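Local coordinates for protein alginase (PDB 4Q8K) that cleaves the polysaccharide alginate, most likely by beta-elimination, as a bacterial lyase of polysaccharide lyase family 18, at residues G186-Y191 with G320-S325; T222-H227 with F285-V290; K237-D242 with D259-L264. One frame throughout, in Å; residues are numbered along the deposited sequence.

Contact 1. Residues G186-Y191 with G320-S325; sequences GWRHEY and GNYLQS. With SO4 (sulfate ion), chain D.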
# COMPACT_ATOMS: atom_id res chain seq x y z
N GLY A 186 0.64 8.34 9.45
CA GLY A 186 1.48 8.91 8.42
C GLY A 186 0.70 9.80 7.48
O GLY A 186 -0.32 10.38 7.86
N TRP A 187 1.18 9.90 6.25
CA TRP A 187 0.51 10.66 5.21
C TRP A 187 0.21 9.70 4.08
O TRP A 187 1.02 8.82 3.80
CB TRP A 187 1.43 11.74 4.67
CG TRP A 187 1.34 13.03 5.41
CD1 TRP A 187 0.37 13.42 6.29
CD2 TRP A 187 2.28 14.10 5.35
NE1 TRP A 187 0.64 14.69 6.77
CE2 TRP A 187 1.81 15.13 6.20
CE3 TRP A 187 3.47 14.30 4.65
CZ2 TRP A 187 2.50 16.32 6.38
CZ3 TRP A 187 4.15 15.49 4.81
CH2 TRP A 187 3.66 16.49 5.67
N ARG A 188 -0.94 9.86 3.43
CA ARG A 188 -1.27 8.98 2.31
C ARG A 188 -1.72 9.70 1.06
O ARG A 188 -2.19 10.85 1.10
CB ARG A 188 -2.32 7.93 2.72
CG ARG A 188 -3.74 8.47 2.70
CD ARG A 188 -4.72 7.50 3.31
NE ARG A 188 -4.38 7.17 4.69
CZ ARG A 188 -5.09 6.37 5.48
NH1 ARG A 188 -6.20 5.79 5.02
NH2 ARG A 188 -4.70 6.15 6.72
N HIS A 189 -1.56 9.00 -0.06
CA HIS A 189 -2.14 9.39 -1.34
C HIS A 189 -2.59 8.06 -1.94
O HIS A 189 -1.75 7.26 -2.34
CB HIS A 189 -1.09 10.04 -2.22
CG HIS A 189 -1.65 10.97 -3.25
ND1 HIS A 189 -0.89 11.51 -4.25
CD2 HIS A 189 -2.91 11.44 -3.42
CE1 HIS A 189 -1.64 12.29 -5.00
NE2 HIS A 189 -2.87 12.27 -4.52
N GLU A 190 -3.90 7.84 -2.00
CA GLU A 190 -4.41 6.48 -2.10
C GLU A 190 -5.82 6.43 -2.69
O GLU A 190 -6.61 7.37 -2.52
CB GLU A 190 -4.43 5.91 -0.69
CG GLU A 190 -4.81 4.47 -0.51
CD GLU A 190 -4.70 4.08 0.95
OE1 GLU A 190 -5.63 4.40 1.73
OE2 GLU A 190 -3.68 3.47 1.32
N TYR A 191 -6.13 5.33 -3.37
CA TYR A 191 -7.49 5.05 -3.81
C TYR A 191 -8.06 3.92 -2.97
O TYR A 191 -7.33 3.01 -2.57
CB TYR A 191 -7.51 4.63 -5.28
CG TYR A 191 -7.32 5.73 -6.29
CD1 TYR A 191 -8.33 6.65 -6.55
CD2 TYR A 191 -6.14 5.83 -7.02
CE1 TYR A 191 -8.16 7.64 -7.49
CE2 TYR A 191 -5.96 6.82 -7.96
CZ TYR A 191 -6.98 7.72 -8.19
OH TYR A 191 -6.80 8.71 -9.12
N GLY A 320 -1.85 2.71 -3.66
CA GLY A 320 -1.23 4.02 -3.80
C GLY A 320 0.04 4.11 -2.99
O GLY A 320 0.93 3.26 -3.10
N ASN A 321 0.15 5.13 -2.16
CA ASN A 321 1.37 5.31 -1.39
C ASN A 321 0.97 5.85 -0.03
O ASN A 321 0.65 7.04 0.10
CB ASN A 321 2.31 6.24 -2.15
CG ASN A 321 3.61 6.52 -1.40
OD1 ASN A 321 3.77 6.13 -0.25
ND2 ASN A 321 4.53 7.21 -2.06
N TYR A 322 0.94 4.96 0.95
CA TYR A 322 0.64 5.32 2.33
C TYR A 322 1.94 5.31 3.13
O TYR A 322 2.37 4.26 3.61
CB TYR A 322 -0.35 4.31 2.90
CG TYR A 322 -0.82 4.53 4.31
CD1 TYR A 322 -0.46 5.67 5.03
CD2 TYR A 322 -1.61 3.58 4.94
CE1 TYR A 322 -0.90 5.85 6.33
CE2 TYR A 322 -2.06 3.76 6.24
CZ TYR A 322 -1.69 4.90 6.93
OH TYR A 322 -2.13 5.09 8.22
N LEU A 323 2.56 6.48 3.25
CA LEU A 323 3.87 6.64 3.89
C LEU A 323 3.78 6.54 5.42
O LEU A 323 3.02 7.28 6.05
CB LEU A 323 4.48 7.98 3.48
CG LEU A 323 5.96 8.26 3.79
CD1 LEU A 323 6.87 7.33 3.00
CD2 LEU A 323 6.28 9.73 3.50
N GLN A 324 4.55 5.61 5.99
CA GLN A 324 4.47 5.26 7.39
C GLN A 324 5.41 6.13 8.22
O GLN A 324 6.59 6.25 7.88
CB GLN A 324 4.85 3.79 7.58
CG GLN A 324 3.99 2.81 6.77
CD GLN A 324 2.53 2.83 7.20
OE1 GLN A 324 1.65 3.28 6.45
NE2 GLN A 324 2.26 2.35 8.40
N SER A 325 4.90 6.73 9.29
CA SER A 325 5.73 7.57 10.15
C SER A 325 6.40 6.69 11.20
O SER A 325 5.84 6.47 12.27
CB SER A 325 4.90 8.67 10.81
OG SER A 325 5.74 9.56 11.53
S SO4 D . -7.55 4.23 8.53
O1 SO4 D . -8.81 4.41 9.24
O2 SO4 D . -7.12 2.84 8.68
O3 SO4 D . -7.75 4.57 7.12
O4 SO4 D . -6.54 5.11 9.11

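Contact 2. Residues T222-H227 with F285-V290; sequences TIISQH and FNLRVV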
# COMPACT_ATOMS: atom_id res chain seq x y z
N THR A 222 6.55 2.46 3.05
CA THR A 222 5.19 2.75 2.63
C THR A 222 4.39 1.48 2.38
O THR A 222 4.97 0.42 2.12
CB THR A 222 5.16 3.58 1.34
OG1 THR A 222 3.80 3.83 0.96
CG2 THR A 222 5.88 2.84 0.21
N ILE A 223 3.07 1.60 2.49
CA ILE A 223 2.17 0.53 2.07
C ILE A 223 1.56 0.94 0.73
O ILE A 223 0.97 2.02 0.61
CB ILE A 223 1.05 0.28 3.12
CG1 ILE A 223 1.66 -0.17 4.46
CG2 ILE A 223 0.04 -0.77 2.63
CD1 ILE A 223 0.64 -0.22 5.58
N ILE A 224 1.72 0.09 -0.29
CA ILE A 224 1.32 0.46 -1.65
C ILE A 224 0.05 -0.25 -2.12
O ILE A 224 -0.51 0.08 -3.15
CB ILE A 224 2.45 0.23 -2.71
CG1 ILE A 224 2.80 -1.25 -2.84
CG2 ILE A 224 3.71 1.05 -2.39
CD1 ILE A 224 3.73 -1.53 -3.99
N SER A 225 -0.39 -1.23 -1.34
CA SER A 225 -1.67 -1.88 -1.59
C SER A 225 -2.12 -2.63 -0.34
O SER A 225 -1.30 -3.16 0.39
CB SER A 225 -1.61 -2.79 -2.83
OG SER A 225 -0.94 -4.00 -2.55
N GLN A 226 -3.42 -2.66 -0.09
CA GLN A 226 -3.92 -3.36 1.07
C GLN A 226 -5.40 -3.69 0.99
O GLN A 226 -6.17 -2.97 0.37
CB GLN A 226 -3.64 -2.58 2.35
CG GLN A 226 -4.31 -1.23 2.39
CD GLN A 226 -4.06 -0.54 3.71
OE1 GLN A 226 -4.56 -0.95 4.75
NE2 GLN A 226 -3.28 0.53 3.67
N HIS A 227 -5.77 -4.80 1.62
CA HIS A 227 -7.16 -5.06 1.91
C HIS A 227 -7.40 -4.60 3.34
O HIS A 227 -6.72 -5.03 4.27
CB HIS A 227 -7.51 -6.55 1.74
CG HIS A 227 -7.64 -6.97 0.31
ND1 HIS A 227 -6.59 -7.50 -0.42
CD2 HIS A 227 -8.69 -6.91 -0.55
CE1 HIS A 227 -6.99 -7.76 -1.65
NE2 HIS A 227 -8.26 -7.41 -1.75
N PHE A 285 8.99 -2.64 -10.59
CA PHE A 285 8.64 -4.05 -10.52
C PHE A 285 7.17 -4.25 -10.87
O PHE A 285 6.42 -3.28 -10.99
CB PHE A 285 8.94 -4.63 -9.13
CG PHE A 285 8.08 -4.06 -8.01
CD1 PHE A 285 8.42 -2.89 -7.38
CD2 PHE A 285 6.96 -4.75 -7.58
CE1 PHE A 285 7.64 -2.39 -6.34
CE2 PHE A 285 6.18 -4.26 -6.55
CZ PHE A 285 6.51 -3.08 -5.93
N ASN A 286 6.77 -5.50 -11.06
CA ASN A 286 5.38 -5.81 -11.36
C ASN A 286 4.67 -6.33 -10.13
O ASN A 286 5.18 -7.21 -9.43
CB ASN A 286 5.30 -6.84 -12.50
CG ASN A 286 3.91 -6.93 -13.10
OD1 ASN A 286 3.51 -6.08 -13.89
ND2 ASN A 286 3.16 -7.97 -12.73
N LEU A 287 3.49 -5.78 -9.87
CA LEU A 287 2.69 -6.18 -8.72
C LEU A 287 1.37 -6.79 -9.16
O LEU A 287 0.62 -6.19 -9.93
CB LEU A 287 2.42 -4.99 -7.80
CG LEU A 287 1.56 -5.29 -6.56
CD1 LEU A 287 2.25 -6.23 -5.60
CD2 LEU A 287 1.22 -3.97 -5.85
N ARG A 288 1.07 -7.98 -8.67
CA ARG A 288 -0.24 -8.59 -8.91
C ARG A 288 -0.84 -9.08 -7.60
O ARG A 288 -0.25 -9.89 -6.89
CB ARG A 288 -0.16 -9.75 -9.92
CG ARG A 288 -1.53 -10.30 -10.33
CD ARG A 288 -1.42 -11.17 -11.60
NE ARG A 288 -2.74 -11.51 -12.14
CZ ARG A 288 -3.35 -12.67 -11.92
NH1 ARG A 288 -4.55 -12.92 -12.43
NH2 ARG A 288 -2.75 -13.58 -11.17
N VAL A 289 -2.02 -8.57 -7.27
CA VAL A 289 -2.72 -8.96 -6.06
C VAL A 289 -4.04 -9.58 -6.46
O VAL A 289 -4.83 -8.95 -7.17
CB VAL A 289 -3.00 -7.74 -5.15
CG1 VAL A 289 -3.74 -8.16 -3.90
CG2 VAL A 289 -1.69 -7.06 -4.79
N VAL A 290 -4.28 -10.81 -6.01
CA VAL A 290 -5.53 -11.49 -6.30
C VAL A 290 -6.24 -11.87 -5.02
O VAL A 290 -5.64 -12.44 -4.12
CB VAL A 290 -5.29 -12.77 -7.12
CG1 VAL A 290 -6.62 -13.43 -7.46
CG2 VAL A 290 -4.48 -12.46 -8.38

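Contact 3. Residues K237-D242 with D259-L264; sequences KVYVSD and DVYVRL. With CA (calcium ion), chain B; SO4 (sulfate ion), chain C.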
# COMPACT_ATOMS: atom_id res chain seq x y z
N LYS A 237 -1.42 -6.49 3.30
CA LYS A 237 -0.65 -5.27 3.13
C LYS A 237 0.62 -5.57 2.35
O LYS A 237 1.33 -6.52 2.66
CB LYS A 237 -0.28 -4.67 4.49
CG LYS A 237 -1.45 -4.09 5.25
CD LYS A 237 -1.07 -3.76 6.69
CE LYS A 237 -0.82 -5.03 7.50
NZ LYS A 237 -0.46 -4.72 8.91
N VAL A 238 0.90 -4.77 1.34
CA VAL A 238 2.13 -4.90 0.57
C VAL A 238 2.99 -3.69 0.88
O VAL A 238 2.52 -2.55 0.78
CB VAL A 238 1.87 -4.96 -0.93
CG1 VAL A 238 3.18 -5.08 -1.70
CG2 VAL A 238 0.95 -6.13 -1.26
N TYR A 239 4.25 -3.94 1.24
CA TYR A 239 5.14 -2.86 1.69
C TYR A 239 6.34 -2.67 0.79
O TYR A 239 6.85 -3.62 0.18
CB TYR A 239 5.74 -3.17 3.07
CG TYR A 239 4.79 -3.33 4.23
CD1 TYR A 239 4.01 -4.46 4.35
CD2 TYR A 239 4.72 -2.35 5.23
CE1 TYR A 239 3.16 -4.63 5.42
CE2 TYR A 239 3.87 -2.51 6.31
CZ TYR A 239 3.10 -3.64 6.40
OH TYR A 239 2.25 -3.82 7.47
N VAL A 240 6.82 -1.44 0.76
CA VAL A 240 8.13 -1.11 0.23
C VAL A 240 8.84 -0.38 1.38
O VAL A 240 8.42 0.69 1.81
CB VAL A 240 8.04 -0.23 -1.02
CG1 VAL A 240 9.44 0.13 -1.52
CG2 VAL A 240 7.25 -0.94 -2.12
N SER A 241 9.91 -0.98 1.89
CA SER A 241 10.36 -0.68 3.25
C SER A 241 11.87 -0.75 3.41
O SER A 241 12.50 -1.73 3.02
CB SER A 241 9.68 -1.67 4.21
OG SER A 241 10.16 -1.55 5.54
N ASP A 242 12.45 0.27 4.04
CA ASP A 242 13.90 0.34 4.21
C ASP A 242 14.25 0.34 5.70
O ASP A 242 14.90 1.26 6.18
CB ASP A 242 14.48 1.57 3.50
CG ASP A 242 16.01 1.60 3.47
OD1 ASP A 242 16.62 0.56 3.78
OD2 ASP A 242 16.60 2.65 3.15
N ASP A 259 13.11 -3.44 0.99
CA ASP A 259 12.46 -4.74 0.97
C ASP A 259 11.04 -4.57 0.45
O ASP A 259 10.34 -3.62 0.82
CB ASP A 259 12.41 -5.32 2.38
CG ASP A 259 13.79 -5.71 2.89
OD1 ASP A 259 14.41 -6.60 2.27
OD2 ASP A 259 14.25 -5.11 3.87
N VAL A 260 10.62 -5.48 -0.41
CA VAL A 260 9.24 -5.50 -0.84
C VAL A 260 8.67 -6.80 -0.30
O VAL A 260 9.18 -7.88 -0.60
CB VAL A 260 9.10 -5.49 -2.37
CG1 VAL A 260 7.63 -5.55 -2.77
CG2 VAL A 260 9.80 -4.27 -2.97
N TYR A 261 7.64 -6.69 0.53
CA TYR A 261 7.11 -7.87 1.18
C TYR A 261 5.63 -7.71 1.42
O TYR A 261 5.06 -6.62 1.27
CB TYR A 261 7.84 -8.14 2.51
CG TYR A 261 7.74 -7.04 3.56
CD1 TYR A 261 6.70 -7.03 4.49
CD2 TYR A 261 8.70 -6.05 3.63
CE1 TYR A 261 6.62 -6.04 5.45
CE2 TYR A 261 8.63 -5.05 4.60
CZ TYR A 261 7.59 -5.06 5.50
OH TYR A 261 7.52 -4.06 6.45
N VAL A 262 5.01 -8.82 1.81
CA VAL A 262 3.59 -8.81 2.07
C VAL A 262 3.30 -9.36 3.46
O VAL A 262 3.99 -10.27 3.94
CB VAL A 262 2.83 -9.62 1.00
CG1 VAL A 262 3.30 -11.08 1.00
CG2 VAL A 262 1.34 -9.53 1.24
N ARG A 263 2.30 -8.79 4.12
CA ARG A 263 1.74 -9.42 5.31
C ARG A 263 0.31 -9.77 5.00
O ARG A 263 -0.45 -8.91 4.50
CB ARG A 263 1.76 -8.46 6.50
CG ARG A 263 3.14 -8.19 7.05
CD ARG A 263 3.11 -7.18 8.19
NE ARG A 263 4.38 -7.23 8.90
CZ ARG A 263 4.59 -7.99 9.96
NH1 ARG A 263 3.61 -8.75 10.43
NH2 ARG A 263 5.78 -8.01 10.55
N LEU A 264 -0.06 -11.01 5.31
CA LEU A 264 -1.41 -11.53 5.14
C LEU A 264 -1.95 -12.02 6.47
O LEU A 264 -1.32 -12.85 7.13
CB LEU A 264 -1.42 -12.68 4.13
CG LEU A 264 -0.92 -12.35 2.73
CD1 LEU A 264 -0.88 -13.61 1.85
CD2 LEU A 264 -1.79 -11.28 2.10
CA CA B . 17.30 -1.69 3.50
S SO4 C . 3.93 -2.77 10.78
O1 SO4 C . 5.10 -2.72 9.93
O2 SO4 C . 4.13 -1.95 11.97
O3 SO4 C . 2.81 -2.25 10.00
O4 SO4 C . 3.65 -4.15 11.18
O HOH W 1 9.47 -2.82 8.29
O HOH W 2 12.24 -3.26 5.72
O HOH W 3 15.44 -2.88 4.68

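Contact 1. Residues G186-Y191 with G320-S325
Y322 and R188 face each other across an antiparallel strand pair, where they form a non-hydrogen-bonded pair with both side chains on the same side of the sheet. Y322 has the most surface covered in the contact. Its chi1 of -178° sets CG anti to the backbone N, and the ring presents a face to R188. The R188 chain runs along the ring: CB touches Y322 CD1 at 3.7 Å, and NE and the guanidinium lie over the face. The guanidinium makes a cation-pi contact, R188 CZ standing 4.2 Å from the Y322 ring centroid, although the two planes are inclined by 46°. The Y322 hydroxyl is engaged by the backbone N of N185. R188 NH1 and NH2 donate to a sulfate ion, the bond from R188 NH1 to sulfate O3 measuring 2.9 Å, and NH1 also forms a salt bridge with E157. The sulfate probably comes from the crystallisation liquor, but it shows that this spot accepts an anion, consistent with a sheet face that lines the substrate groove in related alginate lyases.

At the end of the pair, G186 lies against the other backbone instead, its CA meeting L323 O at 3.3 Å in a CA-H...O contact. Its phi of 164° and psi of -153°, with L323 O so close, are compatible only with a residue that lacks CB. Between these points W187 and H189 exchange backbone hydrogen bonds with L323 and N321, as in L323 N to W187 O at 2.9 Å. W187, H189, N321 and L323 send their side chains to the opposite sheet face, where helix 340-349 packs on W187 and L323 and helix 174-177 on H189, N321 and L323. Strand 221-228 flanks 321-324 on its other edge.

Contact 2. Residues T222-H227 with F285-V290
I224 and F285 reach toward each other, tip to tip, across the interior between two beta sheets. Strands 222-227 and 285-290 run nearly parallel, at 12°, with a closest axis approach of 9.5 Å, the face-to-face layering of a beta sandwich. The I224 side chain starts at CB, which points at the opposite strand but is still 5.4 Å from L287 CD2. CG2 branches off beside the backbone N and stays further back, whereas CG1 lies between the backbone N and the carbonyl carbon (chi1 64°) and comes to 4.4 Å from L287 CD2. The extended second torsion then carries CD1 deepest. This methyl meets F285 CZ at 3.7 Å, close to the ring plane, so it touches the aromatic rim and not a face, and it also lies 4.0 Å from L287 CD2, as the I224 and L287 side chains slide past each other in opposite directions.

I224 is followed by S225, which also points inward. A psi of -10° at I224 interrupts the strand alternation, consistent with a beta bulge, and presents two consecutive side chains to the facing sheet. S225 OG rests between methyls, at 3.9 Å from both L287 CD2 and V289 CG2. Further along, H227 CE1 lies 4.0 Å from V289 CG1, which approaches the imidazole at its edge.

F285 stacks in turn on F301, and F317 touches S225, H227 and V289, extending the hydrophobic interior. Between these two segments the contact is made by methyls, an aromatic rim, an imidazole C-H and the serine hydroxyl oxygen, so dispersion and the exclusion of water dominate here. A polar link between the sheets lies alongside: H227 NE2 bonds to E206 of the facing sheet, while ND1 bonds to S236 of its own.

Contact 3. Residues K237-D242 with D259-L264
Y239 and Y261 pack with near-parallel but offset rings on one face of an antiparallel strand pair in the beta sandwich of this lyase, a jelly-roll type of fold. Their planes are only 14° apart, with little overlap and centroids 4.6 Å apart. What covers the Y261 face is mainly the root of Y239: its CB sits 3.8 Å from the Y261 ring centroid in a CH-pi contact. Y261 is brought there by chi1 of 61°, with CG between its backbone N and carbonyl carbon. The packing is tight, Y239 CD1 approaching Y261 CE1 to 3.2 Å.

On the same side of the Y239 ring as Y261, the extended R263 chain crosses near the hydroxyl end, its CD 3.5 Å from Y239 OH and its guanidinium steeply inclined to the ring. That hydroxyl donates to a sulfate ion, probably from the crystallisation liquor, while R263 pairs with E245 and E271. V238, V240, V260 and V262 turn to the opposite face, toward the sandwich interior, where V298 touches V238 and V262. Six backbone hydrogen bonds join the strands.

Beyond the last pair, the chain reaches the calcium site completed by D250, V252, N255 and I257. D242 OD1 binds the calcium ion at 2.4 Å, and a calcium-bound water donates to D259 OD2 at 2.7 Å.

All three contacts reach one curved sheet, contact 2 through strand 222-227 alone, its other strand lying in the second sheet. Along the chain, contact 3 is nested inside the loop closed by contact 2, and contact 2 inside that of contact 1. On one edge strand 222-227 meets contact 1, with N321 OD1 2.6 Å from T222 OG1; on the other it meets contact 3, with T222 N 2.9 Å from V240 O. The centres of contacts 2 and 3 are about 8 Å apart, those of contacts 1 and 3 about 13 Å. Calcium sits at the end of contact 3, about 14 Å from the L323 side chain; contacts 1 and 3 each hold a sulfate.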